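Local coordinates for CooJ (Rhodospirillum rubrum, PDB 6HK5), which binds nickel and probably serves as a metallochaperone that supplies the metal to carbon monoxide dehydrogenase, at residues A[14-19]-A[62-67]; A[18-23]-A[56-61]. All blocks are in the same frame, centred on the assembly; numbering follows the deposited sequence. Where two conformers were deposited one is given.

Contact 1 of 2, residues A[14-19]-A[62-67]; sequences IYLAHF and NAVLRD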
loop_
_atom_site.group_PDB
_atom_site.type_symbol
_atom_site.label_atom_id
_atom_site.label_comp_id
_atom_site.label_asym_id
_atom_site.label_seq_id
_atom_site.Cartn_x
_atom_site.Cartn_y
_atom_site.Cartn_z
ATOM N N ILE A 14 6.338 -3.927 -12.347
ATOM C CA ILE A 14 6.641 -2.555 -11.948
ATOM C C ILE A 14 6.331 -2.354 -10.468
ATOM O O ILE A 14 7.162 -1.835 -9.709
ATOM C CB ILE A 14 5.878 -1.552 -12.831
ATOM C CG1 ILE A 14 6.287 -1.737 -14.295
ATOM C CG2 ILE A 14 6.148 -0.121 -12.351
ATOM C CD1 ILE A 14 5.698 -0.722 -15.254
ATOM N N TYR A 15 5.140 -2.784 -10.041
ATOM C CA TYR A 15 4.732 -2.648 -8.647
ATOM C C TYR A 15 5.709 -3.361 -7.719
ATOM O O TYR A 15 6.024 -2.868 -6.626
ATOM C CB TYR A 15 3.310 -3.200 -8.453
ATOM C CG TYR A 15 3.090 -3.637 -7.026
ATOM C CD1 TYR A 15 2.754 -2.705 -6.034
ATOM C CD2 TYR A 15 3.300 -4.963 -6.644
ATOM C CE1 TYR A 15 2.589 -3.096 -4.713
ATOM C CE2 TYR A 15 3.148 -5.366 -5.329
ATOM C CZ TYR A 15 2.794 -4.425 -4.371
ATOM O OH TYR A 15 2.655 -4.816 -3.068
ATOM N N LEU A 16 6.179 -4.536 -8.130
ATOM C CA LEU A 16 7.065 -5.331 -7.278
ATOM C C LEU A 16 8.409 -4.644 -7.067
ATOM O O LEU A 16 8.957 -4.687 -5.963
ATOM C CB LEU A 16 7.271 -6.731 -7.872
ATOM C CG LEU A 16 6.176 -7.782 -7.657
ATOM C CD1 LEU A 16 6.551 -9.114 -8.289
ATOM C CD2 LEU A 16 5.929 -7.973 -6.176
ATOM N N ALA A 17 8.955 -4.000 -8.104
ATOM C CA ALA A 17 10.251 -3.347 -7.944
ATOM C C ALA A 17 10.141 -2.116 -7.048
ATOM O O ALA A 17 10.977 -1.914 -6.158
ATOM C CB ALA A 17 10.829 -2.973 -9.307
ATOM N N HIS A 18 9.129 -1.274 -7.287
ATOM C CA HIS A 18 8.870 -0.135 -6.414
ATOM C C HIS A 18 8.678 -0.584 -4.975
ATOM O O HIS A 18 9.204 0.038 -4.046
ATOM C CB HIS A 18 7.622 0.631 -6.885
ATOM C CG HIS A 18 7.747 1.246 -8.248
ATOM N ND1 HIS A 18 8.959 1.446 -8.875
ATOM C CD2 HIS A 18 6.807 1.746 -9.087
ATOM C CE1 HIS A 18 8.758 2.023 -10.046
ATOM N NE2 HIS A 18 7.461 2.216 -10.199
ATOM N N PHE A 19 7.917 -1.662 -4.778
ATOM C CA PHE A 19 7.587 -2.131 -3.436
ATOM C C PHE A 19 8.817 -2.657 -2.718
ATOM O O PHE A 19 9.002 -2.408 -1.519
ATOM C CB PHE A 19 6.523 -3.221 -3.510
ATOM C CG PHE A 19 6.231 -3.879 -2.186
ATOM C CD1 PHE A 19 5.289 -3.344 -1.326
ATOM C CD2 PHE A 19 6.900 -5.031 -1.799
ATOM C CE1 PHE A 19 5.017 -3.951 -0.100
ATOM C CE2 PHE A 19 6.639 -5.645 -0.581
ATOM C CZ PHE A 19 5.695 -5.104 0.271
ATOM N N ASN A 62 11.771 -11.405 -4.904
ATOM C CA ASN A 62 12.690 -11.197 -6.013
ATOM C C ASN A 62 12.624 -12.354 -7.012
ATOM O O ASN A 62 12.707 -12.140 -8.220
ATOM C CB ASN A 62 14.111 -11.025 -5.481
ATOM C CG ASN A 62 14.385 -9.610 -4.993
ATOM O OD1 ASN A 62 14.718 -8.727 -5.785
ATOM N ND2 ASN A 62 14.256 -9.392 -3.680
ATOM N N ALA A 63 12.462 -13.582 -6.526
ATOM C CA ALA A 63 12.373 -14.711 -7.445
ATOM C C ALA A 63 11.103 -14.630 -8.290
ATOM O O ALA A 63 11.131 -14.920 -9.492
ATOM C CB ALA A 63 12.448 -16.023 -6.662
ATOM N N VAL A 64 9.985 -14.214 -7.687
ATOM C CA VAL A 64 8.780 -13.908 -8.452
ATOM C C VAL A 64 9.085 -12.875 -9.536
ATOM O O VAL A 64 8.857 -13.115 -10.728
ATOM C CB VAL A 64 7.660 -13.419 -7.522
ATOM C CG1 VAL A 64 6.523 -12.864 -8.353
ATOM C CG2 VAL A 64 7.178 -14.541 -6.608
ATOM N N LEU A 65 9.627 -11.719 -9.132
ATOM C CA LEU A 65 9.998 -10.660 -10.078
ATOM C C LEU A 65 10.828 -11.194 -11.248
ATOM O O LEU A 65 10.598 -10.826 -12.405
ATOM C CB LEU A 65 10.777 -9.552 -9.352
ATOM C CG LEU A 65 11.185 -8.271 -10.106
ATOM C CD1 LEU A 65 10.019 -7.596 -10.779
ATOM C CD2 LEU A 65 11.882 -7.266 -9.198
ATOM N N ARG A 66 11.811 -12.052 -10.969
ATOM C CA ARG A 66 12.665 -12.526 -12.044
ATOM C C ARG A 66 11.955 -13.546 -12.929
ATOM O O ARG A 66 12.368 -13.760 -14.067
ATOM C CB ARG A 66 13.961 -13.102 -11.468
ATOM C CG ARG A 66 14.878 -12.061 -10.841
ATOM C CD ARG A 66 16.248 -12.628 -10.402
ATOM N NE ARG A 66 16.136 -13.704 -9.419
ATOM C CZ ARG A 66 16.262 -13.543 -8.104
ATOM N NH1 ARG A 66 16.496 -12.335 -7.599
ATOM N NH2 ARG A 66 16.134 -14.591 -7.292
ATOM N N ASP A 67 10.881 -14.158 -12.454
ATOM C CA ASP A 67 10.213 -15.171 -13.247
ATOM C C ASP A 67 9.127 -14.594 -14.148
ATOM O O ASP A 67 8.624 -15.307 -15.021
ATOM C CB ASP A 67 9.627 -16.254 -12.329
ATOM C CG ASP A 67 9.267 -17.534 -13.094
ATOM O OD1 ASP A 67 10.166 -18.352 -13.373
ATOM O OD2 ASP A 67 8.085 -17.721 -13.408
#

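Contact 2 of 2, residues A[18-23]-A[56-61]; sequences HFLDHV and VARASL. With NI (nickel (II) ion), chain I.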
loop_
_atom_site.group_PDB
_atom_site.type_symbol
_atom_site.label_atom_id
_atom_site.label_comp_id
_atom_site.label_asym_id
_atom_site.label_seq_id
_atom_site.Cartn_x
_atom_site.Cartn_y
_atom_site.Cartn_z
ATOM N N HIS A 18 9.129 -1.274 -7.287
ATOM C CA HIS A 18 8.870 -0.135 -6.414
ATOM C C HIS A 18 8.678 -0.584 -4.975
ATOM O O HIS A 18 9.204 0.038 -4.046
ATOM C CB HIS A 18 7.622 0.631 -6.885
ATOM C CG HIS A 18 7.747 1.246 -8.248
ATOM N ND1 HIS A 18 8.959 1.446 -8.875
ATOM C CD2 HIS A 18 6.807 1.746 -9.087
ATOM C CE1 HIS A 18 8.758 2.023 -10.046
ATOM N NE2 HIS A 18 7.461 2.216 -10.199
ATOM N N PHE A 19 7.917 -1.662 -4.778
ATOM C CA PHE A 19 7.587 -2.131 -3.436
ATOM C C PHE A 19 8.817 -2.657 -2.718
ATOM O O PHE A 19 9.002 -2.408 -1.519
ATOM C CB PHE A 19 6.523 -3.221 -3.510
ATOM C CG PHE A 19 6.231 -3.879 -2.186
ATOM C CD1 PHE A 19 5.289 -3.344 -1.326
ATOM C CD2 PHE A 19 6.900 -5.031 -1.799
ATOM C CE1 PHE A 19 5.017 -3.951 -0.100
ATOM C CE2 PHE A 19 6.639 -5.645 -0.581
ATOM C CZ PHE A 19 5.695 -5.104 0.271
ATOM N N LEU A 20 9.650 -3.418 -3.423
ATOM C CA LEU A 20 10.879 -3.922 -2.819
ATOM C C LEU A 20 11.811 -2.770 -2.450
ATOM O O LEU A 20 12.347 -2.723 -1.336
ATOM C CB LEU A 20 11.561 -4.912 -3.768
ATOM C CG LEU A 20 10.995 -6.342 -3.733
ATOM C CD1 LEU A 20 11.456 -7.180 -4.925
ATOM C CD2 LEU A 20 11.401 -7.029 -2.439
ATOM N N ASP A 21 11.981 -1.809 -3.367
ATOM C CA ASP A 21 12.706 -0.587 -3.030
ATOM C C ASP A 21 12.090 0.103 -1.816
ATOM O O ASP A 21 12.803 0.521 -0.900
ATOM C CB ASP A 21 12.732 0.367 -4.231
ATOM C CG ASP A 21 13.802 -0.005 -5.259
ATOM O OD1 ASP A 21 14.780 -0.706 -4.895
ATOM O OD2 ASP A 21 13.674 0.419 -6.433
ATOM N N HIS A 22 10.759 0.195 -1.766
ATOM C CA HIS A 22 10.136 0.948 -0.681
ATOM C C HIS A 22 10.378 0.281 0.670
ATOM O O HIS A 22 10.836 0.934 1.616
ATOM C CB HIS A 22 8.637 1.135 -0.947
ATOM C CG HIS A 22 7.966 2.058 0.026
ATOM N ND1 HIS A 22 8.234 3.411 0.079
ATOM C CD2 HIS A 22 7.045 1.821 0.989
ATOM C CE1 HIS A 22 7.514 3.966 1.036
ATOM N NE2 HIS A 22 6.780 3.023 1.602
ATOM N N VAL A 23 10.089 -1.021 0.789
ATOM C CA VAL A 23 10.211 -1.657 2.097
ATOM C C VAL A 23 11.659 -1.790 2.548
ATOM O O VAL A 23 11.918 -1.875 3.750
ATOM C CB VAL A 23 9.536 -3.033 2.114
ATOM C CG1 VAL A 23 8.053 -2.886 1.775
ATOM C CG2 VAL A 23 10.241 -3.981 1.154
ATOM N N VAL A 56 13.806 -12.754 4.202
ATOM C CA VAL A 56 13.330 -13.943 3.497
ATOM C C VAL A 56 12.292 -13.561 2.453
ATOM O O VAL A 56 12.351 -14.000 1.295
ATOM C CB VAL A 56 12.769 -14.975 4.486
ATOM C CG1 VAL A 56 12.419 -16.296 3.722
ATOM C CG2 VAL A 56 13.771 -15.220 5.610
ATOM N N ALA A 57 11.323 -12.730 2.841
ATOM C CA ALA A 57 10.297 -12.355 1.880
ATOM C C ALA A 57 10.918 -11.632 0.691
ATOM O O ALA A 57 10.525 -11.865 -0.456
ATOM C CB ALA A 57 9.219 -11.510 2.558
ATOM N N ARG A 58 11.939 -10.808 0.933
ATOM C CA ARG A 58 12.599 -10.111 -0.164
ATOM C C ARG A 58 13.217 -11.086 -1.151
ATOM O O ARG A 58 13.058 -10.943 -2.368
ATOM C CB ARG A 58 13.658 -9.163 0.382
ATOM C CG ARG A 58 13.066 -8.058 1.187
ATOM C CD ARG A 58 14.140 -7.297 1.894
ATOM N NE ARG A 58 15.114 -6.764 0.956
ATOM C CZ ARG A 58 16.408 -7.059 0.972
ATOM N NH1 ARG A 58 16.900 -7.893 1.888
ATOM N NH2 ARG A 58 17.205 -6.502 0.071
ATOM N N ALA A 59 13.965 -12.063 -0.645
ATOM C CA ALA A 59 14.497 -13.109 -1.508
ATOM C C ALA A 59 13.394 -13.757 -2.348
ATOM O O ALA A 59 13.516 -13.871 -3.572
ATOM C CB ALA A 59 15.211 -14.165 -0.657
ATOM N N SER A 60 12.293 -14.166 -1.706
ATOM C CA SER A 60 11.266 -14.913 -2.429
ATOM C C SER A 60 10.480 -14.019 -3.381
ATOM O O SER A 60 10.044 -14.483 -4.447
ATOM C CB SER A 60 10.317 -15.598 -1.441
ATOM O OG SER A 60 9.463 -14.653 -0.819
ATOM N N LEU A 61 10.260 -12.753 -3.013
ATOM C CA LEU A 61 9.577 -11.847 -3.934
ATOM C C LEU A 61 10.460 -11.525 -5.132
ATOM O O LEU A 61 9.968 -11.389 -6.262
ATOM C CB LEU A 61 9.173 -10.562 -3.223
ATOM C CG LEU A 61 7.767 -10.514 -2.640
ATOM C CD1 LEU A 61 7.567 -9.150 -1.973
ATOM C CD2 LEU A 61 6.719 -10.775 -3.729
HETATM NI NI NI I . 5.813 2.862 3.509
#

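Contact 1 of 2, residues A[14-19]-A[62-67]
Leu16, Val64 and Leu65 make a small, wholly apolar helix-to-helix contact near the open end of the hairpin, where the first half of helix 5-35 lies against the last turns of helix 42-67. The two short segments run antiparallel, their axes 10.0 Å apart at an angle of 147°, and no hydrogen bond joins them. Leu16 carries most of it on its side. Its CG stands anti to the carbonyl carbon (chi1 -80°) and the chain is extended beyond, which sends the CD1 methyl across to the far helix. There Leu16 CD1 meets Val64 CG1 at 3.8 Å, the two side chains crossing at about a right angle. Leu65 comes back the other way, its CD1 lying 4.1 Å from Leu16 CB, while the sister branch CD2 brushes Ala17 CB at 4.4 Å. The fork of Leu65 thus spans neighbouring residues of the first helix. A second subunit closes over this seam, with its His26 packing on Leu16 and its Leu46 on Val64, so both residues are buried although Leu65 and Ala17 stay partly exposed. This is the apolar packing between the two antiparallel helices of a helical hairpin, whose helices pack in turn against a second subunit.

Contact 2 of 2, residues A[18-23]-A[56-61]
Arg58 is the first residue of 56-61 to meet 18-23, and it does so with the base of its side chain. Leu20 CD2 lies 4.0 Å from Arg58 CA and 4.1 Å from Arg58 CG, so a leucine methyl rests against the backbone and the aliphatic root of the arginine. Farther out the chain bends at chi3 (57°), and the guanidinium forms a salt bridge through NH2 with Glu24 OE1, which ties the second helix back to the first one turn beyond Leu20. Ser60 faces the second subunit, making a weak hydrogen bond to its Asp53. Leu61 then closes the segment with two contacts. Its CB is 4.2 Å from Leu20 CD2, the same methyl that touches Arg58, and its CD1 approaches Phe19 CE2 at 3.9 Å, coming obliquely to the ring with the two side chains at about a right angle. With CG anti to the backbone N (chi1 173°), the Phe19 ring is carried to where Leu61 CD1 meets it, and Val23 CG1 lies above one face of that ring, offset toward the rim. On helix 5-35, His22 NE2 binds the nickel ion at 2.1 Å, sharing it with ligands that include His26 of this chain, His22 and His18 of the second subunit and Glu29 of the fourth. The contact lies in the antiparallel pairing of helices 5-35 and 42-67, with His26 of the second subunit packing on Leu61 and stacking on Phe19.

Both contacts join helix 5-35 to helix 42-67, and with their centres 7 Å apart they form successive levels of one apolar seam: Leu16 CD2 touches Leu61 CD2 at 3.8 Å, and Leu20 CD1 reaches Leu65 CD2. Contact 2 is the more buried and lies near the centre of the chain; contact 1, nearer the chain ends, is only partly buried. Their chemistry differs accordingly. Contact 1 is aliphatic throughout, whereas contact 2 adds an aromatic ring and an arginine whose charged end is paired with Glu24. Contact 2 also includes a nickel ligand. The second subunit packs against both, so the seam belongs to the assembly as well as to the hairpin.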